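Local coordinates for periplasmic binding protein (Sulfurospirillum deleyianum, PDB 4PAG) that probably captures a solute in the periplasm and delivers it to an ABC transporter, and holds a bound histidine, at residues 5-17 / 108-120. Numbering follows the deposited sequence.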
ATOM      1  N   THR A   5       5.882 -25.428 -11.476  1.00 28.55           N
ATOM      2  CA  THR A   5       7.269 -25.147 -11.118  1.00 29.74           C
ATOM      3  C   THR A   5       7.481 -23.649 -11.011  1.00 28.13           C
ATOM      4  O   THR A   5       7.157 -22.905 -11.933  1.00 32.74           O
ATOM      5  CB  THR A   5       8.255 -25.714 -12.150  1.00 30.95           C
ATOM      6  OG1 THR A   5       8.084 -27.129 -12.233  1.00 33.95           O
ATOM      7  CG2 THR A   5       9.699 -25.415 -11.748  1.00 34.91           C
ATOM      8  N   PHE A   6       8.031 -23.221  -9.882  1.00 26.59           N
ATOM      9  CA  PHE A   6       8.296 -21.804  -9.625  1.00 27.12           C
ATOM     10  C   PHE A   6       9.683 -21.645  -9.029  1.00 26.39           C
ATOM     11  O   PHE A   6      10.176 -22.549  -8.357  1.00 31.78           O
ATOM     12  CB  PHE A   6       7.253 -21.237  -8.651  1.00 25.61           C
ATOM     13  CG  PHE A   6       5.854 -21.270  -9.183  1.00 24.03           C
ATOM     14  CD1 PHE A   6       5.047 -22.386  -8.986  1.00 24.29           C
ATOM     15  CD2 PHE A   6       5.350 -20.199  -9.908  1.00 26.32           C
ATOM     16  CE1 PHE A   6       3.757 -22.423  -9.490  1.00 24.63           C
ATOM     17  CE2 PHE A   6       4.061 -20.234 -10.419  1.00 26.13           C
ATOM     18  CZ  PHE A   6       3.265 -21.348 -10.212  1.00 25.11           C
ATOM     19  N   LEU A   7      10.312 -20.500  -9.268  1.00 28.08           N
ATOM     20  CA  LEU A   7      11.592 -20.196  -8.632  1.00 30.41           C
ATOM     21  C   LEU A   7      11.315 -19.632  -7.244  1.00 27.39           C
ATOM     22  O   LEU A   7      10.582 -18.671  -7.113  1.00 28.80           O
ATOM     23  CB  LEU A   7      12.399 -19.198  -9.462  1.00 32.90           C
ATOM     24  CG  LEU A   7      12.804 -19.662 -10.866  1.00 37.70           C
ATOM     25  CD1 LEU A   7      13.558 -18.555 -11.592  1.00 40.68           C
ATOM     26  CD2 LEU A   7      13.638 -20.934 -10.816  1.00 39.39           C
ATOM     27  N   ASP A   8      11.905 -20.246  -6.221  1.00 18.93           N
ATOM     28  CA  ASP A   8      11.654 -19.880  -4.831  1.00 24.74           C
ATOM     29  C   ASP A   8      12.529 -18.702  -4.385  1.00 26.58           C
ATOM     30  O   ASP A   8      13.166 -18.052  -5.213  1.00 27.85           O
ATOM     31  CB  ASP A   8      11.819 -21.114  -3.923  1.00 26.76           C
ATOM     32  CG  ASP A   8      13.271 -21.422  -3.557  1.00 27.73           C
ATOM     33  OD1 ASP A   8      14.219 -20.847  -4.137  1.00 29.67           O
ATOM     34  OD2 ASP A   8      13.451 -22.264  -2.660  1.00 32.24           O
ATOM     35  N   VAL A   9      12.545 -18.423  -3.082  1.00 27.11           N
ATOM     36  CA  VAL A   9      13.277 -17.264  -2.543  1.00 27.68           C
ATOM     37  C   VAL A   9      14.792 -17.341  -2.733  1.00 29.90           C
ATOM     38  O   VAL A   9      15.470 -16.312  -2.722  1.00 34.41           O
ATOM     39  CB  VAL A   9      12.969 -17.025  -1.045  1.00 27.75           C
ATOM     40  CG1 VAL A   9      11.527 -16.571  -0.876  1.00 25.32           C
ATOM     41  CG2 VAL A   9      13.251 -18.270  -0.206  1.00 29.52           C
ATOM     42  N   SER A  10      15.308 -18.553  -2.910  1.00 30.44           N
ATOM     43  CA  SER A  10      16.729 -18.774  -3.196  1.00 33.52           C
ATOM     44  C   SER A  10      16.999 -18.969  -4.687  1.00 34.67           C
ATOM     45  O   SER A  10      18.069 -19.435  -5.063  1.00 38.30           O
ATOM     46  CB  SER A  10      17.219 -20.013  -2.446  1.00 36.26           C
ATOM     47  OG  SER A  10      16.938 -19.905  -1.066  1.00 41.77           O
ATOM     48  N   ASN A  11      16.026 -18.631  -5.530  1.00 35.36           N
ATOM     49  CA  ASN A  11      16.166 -18.776  -6.976  1.00 39.39           C
ATOM     50  C   ASN A  11      16.281 -20.240  -7.431  1.00 39.52           C
ATOM     51  O   ASN A  11      16.808 -20.520  -8.508  1.00 41.79           O
ATOM     52  CB  ASN A  11      17.376 -17.970  -7.468  1.00 42.93           C
ATOM     53  CG  ASN A  11      17.173 -17.407  -8.855  1.00 50.49           C
ATOM     54  OD1 ASN A  11      16.387 -16.477  -9.042  1.00 61.43           O
ATOM     55  ND2 ASN A  11      17.882 -17.960  -9.838  1.00 56.90           N
ATOM     56  N   LYS A  12      15.785 -21.168  -6.615  1.00 36.01           N
ATOM     57  CA  LYS A  12      15.795 -22.586  -6.971  1.00 38.43           C
ATOM     58  C   LYS A  12      14.408 -23.006  -7.441  1.00 38.75           C
ATOM     59  O   LYS A  12      13.406 -22.593  -6.856  1.00 42.05           O
ATOM     60  CB  LYS A  12      16.207 -23.450  -5.778  1.00 40.46           C
ATOM     61  CG  LYS A  12      17.503 -23.026  -5.110  1.00 45.01           C
ATOM     62  CD  LYS A  12      17.952 -24.072  -4.105  1.00 52.19           C
ATOM     63  CE  LYS A  12      18.628 -23.441  -2.900  1.00 58.95           C
ATOM     64  NZ  LYS A  12      19.070 -24.478  -1.929  1.00 60.47           N
ATOM     65  N   PRO A  13      14.339 -23.830  -8.499  1.00 40.19           N
ATOM     66  CA  PRO A  13      13.029 -24.288  -8.956  1.00 38.35           C
ATOM     67  C   PRO A  13      12.405 -25.239  -7.950  1.00 35.20           C
ATOM     68  O   PRO A  13      13.052 -26.195  -7.541  1.00 40.29           O
ATOM     69  CB  PRO A  13      13.346 -25.023 -10.262  1.00 41.83           C
ATOM     70  CG  PRO A  13      14.758 -25.470 -10.112  1.00 44.45           C
ATOM     71  CD  PRO A  13      15.437 -24.401  -9.301  1.00 42.37           C
ATOM     72  N   ILE A  14      11.174 -24.959  -7.535  1.00 31.10           N
ATOM     73  CA  ILE A  14      10.425 -25.860  -6.654  1.00 32.00           C
ATOM     74  C   ILE A  14       9.081 -26.184  -7.290  1.00 29.71           C
ATOM     75  O   ILE A  14       8.558 -25.393  -8.071  1.00 29.20           O
ATOM     76  CB  ILE A  14      10.207 -25.262  -5.245  1.00 35.35           C
ATOM     77  CG1 ILE A  14       9.445 -23.928  -5.310  1.00 35.40           C
ATOM     78  CG2 ILE A  14      11.547 -25.067  -4.547  1.00 38.97           C
ATOM     79  CD1 ILE A  14       8.799 -23.533  -4.001  1.00 37.45           C
ATOM     80  N   VAL A  15       8.532 -27.346  -6.955  1.00 30.71           N
ATOM     81  CA  VAL A  15       7.246 -27.774  -7.491  1.00 33.35           C
ATOM     82  C   VAL A  15       6.182 -27.667  -6.410  1.00 30.38           C
ATOM     83  O   VAL A  15       6.276 -28.330  -5.381  1.00 35.13           O
ATOM     84  CB  VAL A  15       7.306 -29.226  -8.008  1.00 33.79           C
ATOM     85  CG1 VAL A  15       5.938 -29.678  -8.505  1.00 36.75           C
ATOM     86  CG2 VAL A  15       8.341 -29.344  -9.117  1.00 35.82           C
ATOM     87  N   LEU A  16       5.176 -26.829  -6.646  1.00 28.28           N
ATOM     88  CA  LEU A  16       4.057 -26.698  -5.726  1.00 29.86           C
ATOM     89  C   LEU A  16       2.978 -27.733  -6.026  1.00 31.18           C
ATOM     90  O   LEU A  16       2.912 -28.260  -7.139  1.00 30.99           O
ATOM     91  CB  LEU A  16       3.436 -25.302  -5.829  1.00 28.79           C
ATOM     92  CG  LEU A  16       4.348 -24.124  -5.509  1.00 29.37           C
ATOM     93  CD1 LEU A  16       3.563 -22.823  -5.615  1.00 30.49           C
ATOM     94  CD2 LEU A  16       4.952 -24.272  -4.123  1.00 30.25           C
ATOM     95  N   PRO A  17       2.114 -28.014  -5.034  1.00 28.59           N
ATOM     96  CA  PRO A  17       0.911 -28.807  -5.274  1.00 31.86           C
ATOM     97  C   PRO A  17       0.011 -28.198  -6.345  1.00 32.46           C
ATOM     98  O   PRO A  17       0.020 -26.971  -6.560  1.00 28.01           O
ATOM     99  CB  PRO A  17       0.193 -28.781  -3.923  1.00 34.94           C
ATOM    100  CG  PRO A  17       1.259 -28.512  -2.925  1.00 34.46           C
ATOM    101  CD  PRO A  17       2.270 -27.657  -3.614  1.00 29.69           C
ATOM    102  N   ASP A 108      14.863 -16.993   8.343  1.00 28.61           N
ATOM    103  CA  ASP A 108      13.750 -17.616   9.065  1.00 30.01           C
ATOM    104  C   ASP A 108      13.002 -18.656   8.235  1.00 31.30           C
ATOM    105  O   ASP A 108      12.514 -19.653   8.777  1.00 28.76           O
ATOM    106  CB  ASP A 108      12.749 -16.555   9.540  1.00 29.65           C
ATOM    107  CG  ASP A 108      13.315 -15.648  10.615  1.00 31.14           C
ATOM    108  OD1 ASP A 108      14.413 -15.926  11.140  1.00 34.53           O
ATOM    109  OD2 ASP A 108      12.650 -14.641  10.937  1.00 29.28           O
ATOM    110  N   LEU A 109      12.879 -18.411   6.933  1.00 28.86           N
ATOM    111  CA  LEU A 109      12.235 -19.376   6.041  1.00 27.95           C
ATOM    112  C   LEU A 109      13.010 -20.689   5.985  1.00 29.23           C
ATOM    113  O   LEU A 109      12.405 -21.753   5.884  1.00 29.70           O
ATOM    114  CB  LEU A 109      12.094 -18.816   4.628  1.00 27.64           C
ATOM    115  CG  LEU A 109      11.036 -17.738   4.378  1.00 27.21           C
ATOM    116  CD1 LEU A 109      11.192 -17.261   2.945  1.00 28.71           C
ATOM    117  CD2 LEU A 109       9.615 -18.215   4.643  1.00 27.65           C
ATOM    118  N   ALA A 110      14.339 -20.612   6.043  1.00 30.79           N
ATOM    119  CA  ALA A 110      15.184 -21.810   6.082  1.00 30.74           C
ATOM    120  C   ALA A 110      14.845 -22.654   7.308  1.00 33.00           C
ATOM    121  O   ALA A 110      14.715 -23.872   7.232  1.00 37.44           O
ATOM    122  CB  ALA A 110      16.655 -21.428   6.095  1.00 28.92           C
ATOM    123  N   ARG A 111      14.690 -21.980   8.436  1.00 33.77           N
ATOM    124  CA  ARG A 111      14.313 -22.625   9.685  1.00 38.70           C
ATOM    125  C   ARG A 111      12.951 -23.313   9.596  1.00 38.05           C
ATOM    126  O   ARG A 111      12.787 -24.431  10.081  1.00 40.40           O
ATOM    127  CB  ARG A 111      14.310 -21.573  10.783  1.00 39.42           C
ATOM    128  CG  ARG A 111      13.949 -22.069  12.159  1.00 38.99           C
ATOM    129  CD  ARG A 111      14.077 -20.910  13.114  1.00 36.84           C
ATOM    130  NE  ARG A 111      13.356 -21.146  14.349  1.00 38.92           N
ATOM    131  CZ  ARG A 111      13.198 -20.231  15.299  1.00 43.80           C
ATOM    132  NH1 ARG A 111      13.716 -19.011  15.155  1.00 43.90           N
ATOM    133  NH2 ARG A 111      12.520 -20.539  16.396  1.00 45.29           N
ATOM    134  N   ILE A 112      11.997 -22.639   8.959  1.00 39.72           N
ATOM    135  CA  ILE A 112      10.623 -23.126   8.804  1.00 43.69           C
ATOM    136  C   ILE A 112      10.519 -24.300   7.838  1.00 38.62           C
ATOM    137  O   ILE A 112       9.743 -25.226   8.078  1.00 38.31           O
ATOM    138  CB  ILE A 112       9.686 -21.988   8.317  1.00 49.88           C
ATOM    139  CG1 ILE A 112       9.492 -20.947   9.420  1.00 56.64           C
ATOM    140  CG2 ILE A 112       8.330 -22.520   7.872  1.00 53.84           C
ATOM    141  CD1 ILE A 112       8.983 -21.509  10.731  1.00 58.78           C
ATOM    142  N   SER A 113      11.269 -24.244   6.740  1.00 33.97           N
ATOM    143  CA  SER A 113      11.279 -25.317   5.739  1.00 38.58           C
ATOM    144  C   SER A 113       9.896 -25.544   5.096  1.00 40.27           C
ATOM    145  O   SER A 113       9.443 -26.675   4.947  1.00 38.40           O
ATOM    146  CB  SER A 113      11.853 -26.612   6.353  1.00 43.42           C
ATOM    147  OG  SER A 113      11.638 -27.742   5.528  1.00 49.73           O
ATOM    148  N   ILE A 114       9.235 -24.442   4.739  1.00 37.79           N
ATOM    149  CA  ILE A 114       8.014 -24.453   3.923  1.00 35.56           C
ATOM    150  C   ILE A 114       8.381 -23.777   2.600  1.00 28.05           C
ATOM    151  O   ILE A 114       9.122 -22.799   2.616  1.00 25.61           O
ATOM    152  CB  ILE A 114       6.870 -23.654   4.598  1.00 36.68           C
ATOM    153  CG1 ILE A 114       6.420 -24.322   5.909  1.00 41.96           C
ATOM    154  CG2 ILE A 114       5.674 -23.493   3.655  1.00 34.48           C
ATOM    155  CD1 ILE A 114       5.476 -25.489   5.732  1.00 44.68           C
ATOM    156  N   PRO A 115       7.884 -24.288   1.456  1.00 27.01           N
ATOM    157  CA  PRO A 115       8.127 -23.621   0.168  1.00 26.45           C
ATOM    158  C   PRO A 115       7.770 -22.129   0.194  1.00 22.81           C
ATOM    159  O   PRO A 115       6.712 -21.765   0.701  1.00 22.62           O
ATOM    160  CB  PRO A 115       7.187 -24.364  -0.783  1.00 28.71           C
ATOM    161  CG  PRO A 115       7.095 -25.733  -0.202  1.00 31.53           C
ATOM    162  CD  PRO A 115       7.112 -25.532   1.284  1.00 29.71           C
ATOM    163  N   ALA A 116       8.638 -21.275  -0.341  1.00 20.62           N
ATOM    164  CA  ALA A 116       8.369 -19.838  -0.313  1.00 19.75           C
ATOM    165  C   ALA A 116       8.788 -19.122  -1.593  1.00 19.61           C
ATOM    166  O   ALA A 116       9.865 -19.380  -2.147  1.00 19.78           O
ATOM    167  CB  ALA A 116       9.029 -19.201   0.900  1.00 21.56           C
ATOM    168  N   LEU A 117       7.914 -18.231  -2.057  1.00 18.15           N
ATOM    169  CA  LEU A 117       8.166 -17.398  -3.221  1.00 18.48           C
ATOM    170  C   LEU A 117       8.239 -15.973  -2.746  1.00 19.51           C
ATOM    171  O   LEU A 117       7.720 -15.650  -1.680  1.00 23.87           O
ATOM    172  CB  LEU A 117       7.028 -17.526  -4.226  1.00 19.15           C
ATOM    173  CG  LEU A 117       6.580 -18.958  -4.535  1.00 21.00           C
ATOM    174  CD1 LEU A 117       5.415 -18.961  -5.509  1.00 23.00           C
ATOM    175  CD2 LEU A 117       7.739 -19.774  -5.076  1.00 22.61           C
ATOM    176  N   LYS A 118       8.869 -15.115  -3.533  1.00 19.58           N
ATOM    177  CA  LYS A 118       8.898 -13.701  -3.213  1.00 20.96           C
ATOM    178  C   LYS A 118       8.477 -12.874  -4.415  1.00 21.13           C
ATOM    179  O   LYS A 118       8.726 -13.255  -5.562  1.00 23.01           O
ATOM    180  CB  LYS A 118      10.278 -13.286  -2.692  1.00 23.75           C
ATOM    181  CG  LYS A 118      11.438 -13.351  -3.674  1.00 26.19           C
ATOM    182  CD  LYS A 118      12.714 -13.014  -2.915  1.00 30.44           C
ATOM    183  CE  LYS A 118      13.848 -12.568  -3.816  1.00 34.70           C
ATOM    184  NZ  LYS A 118      14.649 -13.711  -4.306  1.00 39.42           N
ATOM    185  N   VAL A 119       7.828 -11.745  -4.141  1.00 19.86           N
ATOM    186  CA  VAL A 119       7.338 -10.870  -5.193  1.00 19.50           C
ATOM    187  C   VAL A 119       7.830  -9.443  -4.972  1.00 19.63           C
ATOM    188  O   VAL A 119       7.885  -8.957  -3.840  1.00 17.93           O
ATOM    189  CB  VAL A 119       5.795 -10.909  -5.302  1.00 20.60           C
ATOM    190  CG1 VAL A 119       5.328 -12.330  -5.599  1.00 21.31           C
ATOM    191  CG2 VAL A 119       5.130 -10.392  -4.036  1.00 20.29           C
ATOM    192  N   ASN A 120       8.196  -8.793  -6.070  1.00 20.99           N
ATOM    193  CA  ASN A 120       8.763  -7.458  -6.036  1.00 21.95           C
ATOM    194  C   ASN A 120       7.689  -6.411  -6.324  1.00 20.31           C
ATOM    195  O   ASN A 120       7.298  -6.214  -7.471  1.00 20.24           O
ATOM    196  CB  ASN A 120       9.907  -7.361  -7.046  1.00 24.29           C
ATOM    197  CG  ASN A 120      10.689  -6.070  -6.916  1.00 29.47           C
ATOM    198  OD1 ASN A 120      10.225  -5.108  -6.312  1.00 31.59           O
ATOM    199  ND2 ASN A 120      11.879  -6.046  -7.481  1.00 37.10           N
TER
HETATM  200  O   HOH W   1      10.582 -16.447  -5.523  1.00 33.54           O
HETATM  201  O   HOH W   2      11.291 -22.590  -0.900  1.00 28.70           O
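V9, in the turn of the hairpin formed by strands 5-7 and 13-15, gives its backbone N-H to A116 O on strand 116-119 (N to O 3.0 Å), in a bent bond tilted 27° from the carbonyl plane. Two residues along, K118 NZ donates to V9 O at 3.2 Å from above the carbonyl plane; the lysine chain turns at its last torsion (chi4 -88°) to bring the ammonium there. Two waters extend these direct bonds: one links L7 O to K118 N, the other D8 OD2 to A116 N. D8 OD1 shapes the turn, accepting from S10 N (2.8 Å) and K12 N (2.9 Å) on opposite faces of its carboxylate. Replacing D8 with alanine would remove the carboxylate and is likely to leave the amides of S10 and K12, and the water at A116 N, without their acceptor, freeing the turn that presents V9.

Among apolar groups, V9 CG1 and CG2 both lie 3.9 Å from L109 CD1, and CG1 also meets A116 CB. I14 CD1 reaches P115 CB at 3.7 Å, beside L16 CD2. L117 CD2 lies against L7 O and F6 CB (3.9 Å from the latter), while V137 of helix 127-138 touches both F6 and L117.

The arrangement is an N-terminal beta-hairpin, its tip closed by an Asx turn within a type I turn, docked against an edge strand of one lobe's parallel sheet in a two-lobed periplasmic binding protein.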